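Local coordinates for ECXA (Escherichia coli, PDB 4L63), which probably acts as a zinc-dependent metallopeptidase, carrying a zinc ion held by three histidines, at residues Arg4-His18 / His180-Gln194. Sequence-based numbering, arbitrary orientation. Where two conformers were deposited one is given.
Sequences RTPNEEKKVIGYADH and HGVGLEVARCRLLNQ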
loop_
_atom_site.group_PDB
_atom_site.type_symbol
_atom_site.label_atom_id
_atom_site.label_comp_id
_atom_site.label_asym_id
_atom_site.label_seq_id
_atom_site.Cartn_x
_atom_site.Cartn_y
_atom_site.Cartn_z
ATOM N N ARG A 4 -7.102 -14.738 -4.456
ATOM C CA ARG A 4 -6.880 -13.525 -3.689
ATOM C C ARG A 4 -7.694 -13.509 -2.400
ATOM O O ARG A 4 -8.918 -13.388 -2.425
ATOM C CB ARG A 4 -7.208 -12.294 -4.517
ATOM C CG ARG A 4 -6.412 -11.080 -4.087
ATOM C CD ARG A 4 -7.246 -9.836 -4.177
ATOM N NE ARG A 4 -6.517 -8.659 -3.718
ATOM C CZ ARG A 4 -6.150 -7.654 -4.509
ATOM N NH1 ARG A 4 -6.433 -7.681 -5.807
ATOM N NH2 ARG A 4 -5.501 -6.618 -3.996
ATOM N N THR A 5 -6.996 -13.621 -1.279
ATOM C CA THR A 5 -7.629 -13.589 0.033
ATOM C C THR A 5 -8.265 -12.230 0.280
ATOM O O THR A 5 -7.615 -11.203 0.110
ATOM C CB THR A 5 -6.613 -13.897 1.132
ATOM O OG1 THR A 5 -5.996 -15.159 0.849
ATOM C CG2 THR A 5 -7.284 -13.961 2.502
ATOM N N PRO A 6 -9.551 -12.220 0.662
ATOM C CA PRO A 6 -10.259 -10.973 0.975
ATOM C C PRO A 6 -9.573 -10.217 2.115
ATOM O O PRO A 6 -9.011 -10.847 3.005
ATOM C CB PRO A 6 -11.656 -11.450 1.397
ATOM C CG PRO A 6 -11.810 -12.797 0.781
ATOM C CD PRO A 6 -10.431 -13.400 0.735
ATOM N N ASN A 7 -9.611 -8.888 2.083
ATOM C CA ASN A 7 -8.962 -8.088 3.129
ATOM C C ASN A 7 -9.412 -8.482 4.527
ATOM O O ASN A 7 -8.603 -8.549 5.453
ATOM C CB ASN A 7 -9.239 -6.603 2.891
ATOM C CG ASN A 7 -8.445 -6.061 1.721
ATOM O OD1 ASN A 7 -7.467 -6.681 1.288
ATOM N ND2 ASN A 7 -8.858 -4.907 1.199
ATOM N N GLU A 8 -10.702 -8.756 4.675
ATOM C CA GLU A 8 -11.248 -9.075 5.996
ATOM C C GLU A 8 -10.596 -10.321 6.604
ATOM O O GLU A 8 -10.505 -10.446 7.822
ATOM C CB GLU A 8 -12.766 -9.251 5.923
ATOM C CG GLU A 8 -13.455 -9.462 7.292
ATOM C CD GLU A 8 -13.222 -8.327 8.288
ATOM O OE1 GLU A 8 -12.911 -7.191 7.865
ATOM O OE2 GLU A 8 -13.368 -8.573 9.509
ATOM N N GLU A 9 -10.113 -11.227 5.758
ATOM C CA GLU A 9 -9.444 -12.442 6.253
ATOM C C GLU A 9 -7.943 -12.265 6.480
ATOM O O GLU A 9 -7.284 -13.171 6.993
ATOM C CB GLU A 9 -9.679 -13.602 5.282
ATOM C CG GLU A 9 -11.141 -14.014 5.165
ATOM C CD GLU A 9 -11.356 -15.121 4.141
ATOM O OE1 GLU A 9 -10.427 -15.930 3.929
ATOM O OE2 GLU A 9 -12.448 -15.164 3.529
ATOM N N LYS A 10 -7.409 -11.107 6.094
ATOM C CA LYS A 10 -5.997 -10.785 6.312
ATOM C C LYS A 10 -5.826 -9.764 7.429
ATOM O O LYS A 10 -4.708 -9.326 7.703
ATOM C CB LYS A 10 -5.354 -10.219 5.042
ATOM C CG LYS A 10 -5.526 -11.050 3.808
ATOM C CD LYS A 10 -4.690 -10.495 2.660
ATOM C CE LYS A 10 -5.190 -9.136 2.132
ATOM N NZ LYS A 10 -4.372 -8.753 0.906
ATOM N N LYS A 11 -6.942 -9.356 8.026
ATOM C CA LYS A 11 -6.940 -8.332 9.070
ATOM C C LYS A 11 -6.539 -8.960 10.384
ATOM O O LYS A 11 -7.080 -9.996 10.753
ATOM C CB LYS A 11 -8.328 -7.687 9.197
ATOM C CG LYS A 11 -8.424 -6.603 10.254
ATOM C CD LYS A 11 -9.880 -6.141 10.405
ATOM C CE LYS A 11 -10.293 -5.240 9.254
ATOM N NZ LYS A 11 -11.735 -4.873 9.328
ATOM N N VAL A 12 -5.613 -8.322 11.092
ATOM C CA VAL A 12 -5.068 -8.870 12.323
ATOM C C VAL A 12 -5.322 -7.887 13.451
ATOM O O VAL A 12 -5.048 -6.695 13.308
ATOM C CB VAL A 12 -3.552 -9.147 12.193
ATOM C CG1 VAL A 12 -2.960 -9.624 13.532
ATOM C CG2 VAL A 12 -3.310 -10.160 11.086
ATOM N N ILE A 13 -5.847 -8.395 14.560
ATOM C CA ILE A 13 -6.245 -7.563 15.682
ATOM C C ILE A 13 -5.408 -7.906 16.905
ATOM O O ILE A 13 -5.302 -9.073 17.272
ATOM C CB ILE A 13 -7.734 -7.744 16.021
ATOM C CG1 ILE A 13 -8.607 -7.507 14.778
ATOM C CG2 ILE A 13 -8.141 -6.858 17.201
ATOM C CD1 ILE A 13 -8.453 -6.124 14.169
ATOM N N GLY A 14 -4.819 -6.886 17.522
ATOM C CA GLY A 14 -3.971 -7.081 18.686
ATOM C C GLY A 14 -4.674 -6.589 19.936
ATOM O O GLY A 14 -5.612 -5.795 19.849
ATOM N N TYR A 15 -4.241 -7.046 21.099
ATOM C CA TYR A 15 -4.866 -6.705 22.368
ATOM C C TYR A 15 -4.305 -5.432 22.945
ATOM O O TYR A 15 -3.164 -5.395 23.294
ATOM C CB TYR A 15 -4.612 -7.851 23.332
ATOM C CG TYR A 15 -5.650 -8.049 24.411
ATOM C CD1 TYR A 15 -5.932 -9.292 24.895
ATOM C CD2 TYR A 15 -6.321 -6.991 24.934
ATOM C CE1 TYR A 15 -6.870 -9.476 25.869
ATOM C CE2 TYR A 15 -7.260 -7.165 25.911
ATOM C CZ TYR A 15 -7.523 -8.408 26.373
ATOM O OH TYR A 15 -8.461 -8.561 27.357
ATOM N N ALA A 16 -5.115 -4.401 23.047
ATOM C CA ALA A 16 -4.696 -3.135 23.638
ATOM C C ALA A 16 -5.330 -2.975 25.013
ATOM O O ALA A 16 -6.343 -3.600 25.299
ATOM C CB ALA A 16 -5.075 -1.969 22.743
ATOM N N ASP A 17 -4.738 -2.145 25.864
ATOM C CA ASP A 17 -5.315 -1.931 27.189
ATOM C C ASP A 17 -6.422 -0.884 27.164
ATOM O O ASP A 17 -6.908 -0.498 26.105
ATOM C CB ASP A 17 -4.234 -1.543 28.206
ATOM C CG ASP A 17 -3.464 -0.292 27.814
ATOM O OD1 ASP A 17 -4.031 0.613 27.167
ATOM O OD2 ASP A 17 -2.280 -0.198 28.196
ATOM N N HIS A 18 -6.808 -0.409 28.343
ATOM C CA HIS A 18 -7.957 0.479 28.452
ATOM C C HIS A 18 -7.647 1.896 27.970
ATOM O O HIS A 18 -8.545 2.736 27.886
ATOM C CB HIS A 18 -8.462 0.499 29.898
ATOM C CG HIS A 18 -8.586 -0.863 30.507
ATOM N ND1 HIS A 18 -9.713 -1.643 30.361
ATOM C CD2 HIS A 18 -7.721 -1.585 31.258
ATOM C CE1 HIS A 18 -9.539 -2.787 31.000
ATOM N NE2 HIS A 18 -8.339 -2.777 31.554
ATOM N N HIS A 180 -9.235 -7.004 29.513
ATOM C CA HIS A 180 -8.083 -6.168 29.839
ATOM C C HIS A 180 -7.900 -5.026 28.850
ATOM O O HIS A 180 -6.841 -4.401 28.801
ATOM C CB HIS A 180 -6.815 -7.023 29.912
ATOM C CG HIS A 180 -6.833 -8.021 31.029
ATOM N ND1 HIS A 180 -6.730 -9.381 30.819
ATOM C CD2 HIS A 180 -6.959 -7.858 32.366
ATOM C CE1 HIS A 180 -6.782 -10.009 31.977
ATOM N NE2 HIS A 180 -6.922 -9.109 32.935
ATOM N N GLY A 181 -8.941 -4.741 28.073
ATOM C CA GLY A 181 -8.880 -3.634 27.138
ATOM C C GLY A 181 -9.763 -3.772 25.912
ATOM O O GLY A 181 -10.956 -4.060 26.016
ATOM N N VAL A 182 -9.162 -3.563 24.745
ATOM C CA VAL A 182 -9.911 -3.463 23.501
ATOM C C VAL A 182 -9.054 -3.994 22.350
ATOM O O VAL A 182 -7.830 -3.879 22.376
ATOM C CB VAL A 182 -10.351 -1.990 23.240
ATOM C CG1 VAL A 182 -9.134 -1.068 23.122
ATOM C CG2 VAL A 182 -11.235 -1.882 21.991
ATOM N N GLY A 183 -9.688 -4.608 21.357
ATOM C CA GLY A 183 -8.962 -5.025 20.167
ATOM C C GLY A 183 -8.683 -3.847 19.257
ATOM O O GLY A 183 -9.557 -3.011 19.027
ATOM N N LEU A 184 -7.456 -3.778 18.745
ATOM C CA LEU A 184 -7.060 -2.731 17.815
ATOM C C LEU A 184 -6.310 -3.389 16.673
ATOM O O LEU A 184 -5.443 -4.232 16.918
ATOM C CB LEU A 184 -6.172 -1.680 18.492
ATOM C CG LEU A 184 -6.825 -0.759 19.519
ATOM C CD1 LEU A 184 -5.838 0.321 19.935
ATOM C CD2 LEU A 184 -8.101 -0.144 18.969
ATOM N N GLU A 185 -6.643 -3.009 15.443
ATOM C CA GLU A 185 -6.001 -3.575 14.268
ATOM C C GLU A 185 -4.517 -3.235 14.262
ATOM O O GLU A 185 -4.137 -2.100 14.516
ATOM C CB GLU A 185 -6.648 -3.072 12.976
ATOM C CG GLU A 185 -6.116 -3.807 11.743
ATOM C CD GLU A 185 -6.727 -3.336 10.431
ATOM O OE1 GLU A 185 -7.647 -2.480 10.445
ATOM O OE2 GLU A 185 -6.273 -3.828 9.379
ATOM N N VAL A 186 -3.684 -4.226 13.967
ATOM C CA VAL A 186 -2.250 -3.993 13.870
ATOM C C VAL A 186 -1.725 -4.502 12.522
ATOM O O VAL A 186 -2.357 -5.339 11.872
ATOM C CB VAL A 186 -1.481 -4.678 15.016
ATOM C CG1 VAL A 186 -1.869 -4.061 16.365
ATOM C CG2 VAL A 186 -1.768 -6.181 15.034
ATOM N N ALA A 187 -0.576 -3.972 12.113
ATOM C CA ALA A 187 0.206 -4.553 11.020
ATOM C C ALA A 187 -0.574 -4.706 9.718
ATOM O O ALA A 187 -0.343 -5.656 8.966
ATOM C CB ALA A 187 0.764 -5.920 11.452
ATOM N N ARG A 188 -1.496 -3.784 9.447
ATOM C CA ARG A 188 -2.318 -3.903 8.241
ATOM C C ARG A 188 -1.477 -3.993 6.974
ATOM O O ARG A 188 -0.522 -3.229 6.781
ATOM C CB ARG A 188 -3.273 -2.723 8.115
ATOM C CG ARG A 188 -3.980 -2.674 6.762
ATOM C CD ARG A 188 -4.714 -1.364 6.621
ATOM N NE ARG A 188 -5.797 -1.313 7.591
ATOM C CZ ARG A 188 -6.757 -0.394 7.588
ATOM N NH1 ARG A 188 -7.718 -0.438 8.503
ATOM N NH2 ARG A 188 -6.760 0.554 6.659
ATOM N N CYS A 189 -1.845 -4.929 6.110
ATOM C CA CYS A 189 -1.236 -4.992 4.793
ATOM C C CYS A 189 -2.222 -5.601 3.821
ATOM O O CYS A 189 -2.459 -6.808 3.831
ATOM C CB CYS A 189 0.059 -5.790 4.823
ATOM S SG CYS A 189 0.832 -5.855 3.174
ATOM N N ARG A 190 -2.829 -4.741 3.012
ATOM C CA ARG A 190 -3.774 -5.192 1.998
ATOM C C ARG A 190 -3.119 -5.386 0.642
ATOM O O ARG A 190 -3.672 -6.069 -0.220
ATOM C CB ARG A 190 -4.923 -4.197 1.862
ATOM C CG ARG A 190 -5.837 -4.180 3.080
ATOM C CD ARG A 190 -6.745 -2.971 3.022
ATOM N NE ARG A 190 -5.968 -1.741 3.131
ATOM C CZ ARG A 190 -6.504 -0.540 3.306
ATOM N NH1 ARG A 190 -7.821 -0.413 3.393
ATOM N NH2 ARG A 190 -5.726 0.529 3.399
ATOM N N LEU A 191 -1.944 -4.793 0.452
ATOM C CA LEU A 191 -1.288 -4.847 -0.872
ATOM C C LEU A 191 -0.587 -6.163 -1.197
ATOM O O LEU A 191 -0.333 -6.452 -2.365
ATOM C CB LEU A 191 -0.286 -3.697 -1.001
ATOM C CG LEU A 191 -0.922 -2.311 -1.165
ATOM C CD1 LEU A 191 0.130 -1.208 -1.007
ATOM C CD2 LEU A 191 -1.579 -2.203 -2.538
ATOM N N LEU A 192 -0.271 -6.966 -0.190
ATOM C CA LEU A 192 0.455 -8.221 -0.454
ATOM C C LEU A 192 -0.473 -9.424 -0.297
ATOM O O LEU A 192 -1.046 -9.631 0.776
ATOM C CB LEU A 192 1.666 -8.351 0.482
ATOM C CG LEU A 192 2.791 -7.331 0.266
ATOM C CD1 LEU A 192 3.873 -7.429 1.355
ATOM C CD2 LEU A 192 3.420 -7.479 -1.099
ATOM N N ASN A 193 -0.644 -10.207 -1.363
ATOM C CA ASN A 193 -1.498 -11.386 -1.264
ATOM C C ASN A 193 -0.849 -12.420 -0.344
ATOM O O ASN A 193 0.377 -12.463 -0.209
ATOM C CB ASN A 193 -1.790 -11.998 -2.640
ATOM C CG ASN A 193 -2.905 -13.051 -2.585
ATOM O OD1 ASN A 193 -3.861 -12.930 -1.808
ATOM N ND2 ASN A 193 -2.778 -14.088 -3.403
ATOM N N GLN A 194 -1.686 -13.228 0.302
ATOM C CA GLN A 194 -1.254 -14.140 1.355
ATOM C C GLN A 194 -2.430 -15.032 1.765
ATOM O O GLN A 194 -3.581 -14.780 1.386
ATOM C CB GLN A 194 -0.732 -13.367 2.574
ATOM C CG GLN A 194 -1.682 -12.267 3.050
ATOM C CD GLN A 194 -1.111 -11.433 4.183
ATOM O OE1 GLN A 194 -1.088 -11.859 5.346
ATOM N NE2 GLN A 194 -0.612 -10.249 3.846
HETATM O O HOH W 1 -6.117 -7.109 -1.283
HETATM O O HOH W 2 -4.885 -10.914 -0.542
HETATM O O HOH W 3 -4.217 -6.409 6.933
HETATM O O HOH W 4 -4.431 -5.917 9.905
#
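Y15 sets CG roughly opposite its backbone N (chi1 -152°), which carries the ring along the partner strand until OH accepts a hydrogen bond from H180 N (2.8 Å), while G181 N lies in the ring plane at the edge. K10 bends at chi3 (-69°) and turns its ammonium back to R190 O, NZ to O 3.0 Å; the long, flexible chain suits this place, since its ammonium also donates to the water shared by T5 O and N193 OD1. Its CD meanwhile lies against Q194 CG (3.5 Å), whose amide is held by N229. T5 suits its place because its hydroxyl donates in the carbonyl plane to Q194 O. Between these ends, strands 12-16 and 181-186 pair antiparallel, strand 12-16 forming one border of a small three-stranded sheet in this zincin-like chain. G14 N and L184 O, 2.8 Å apart, form one bond of this pairing. Glycine fits at 183, where I13 CG2 lies 3.6 Å from its CA, and at 181, whose CA approaches A16 O. On the face shared with Y15, I13 points near the zinc ligand H170, its CD1 packing on E185 CA. R188 grips the E185 carboxylate side-on through NE and NH1, beside the aliphatic part of K11, whose NZ pairs with E8.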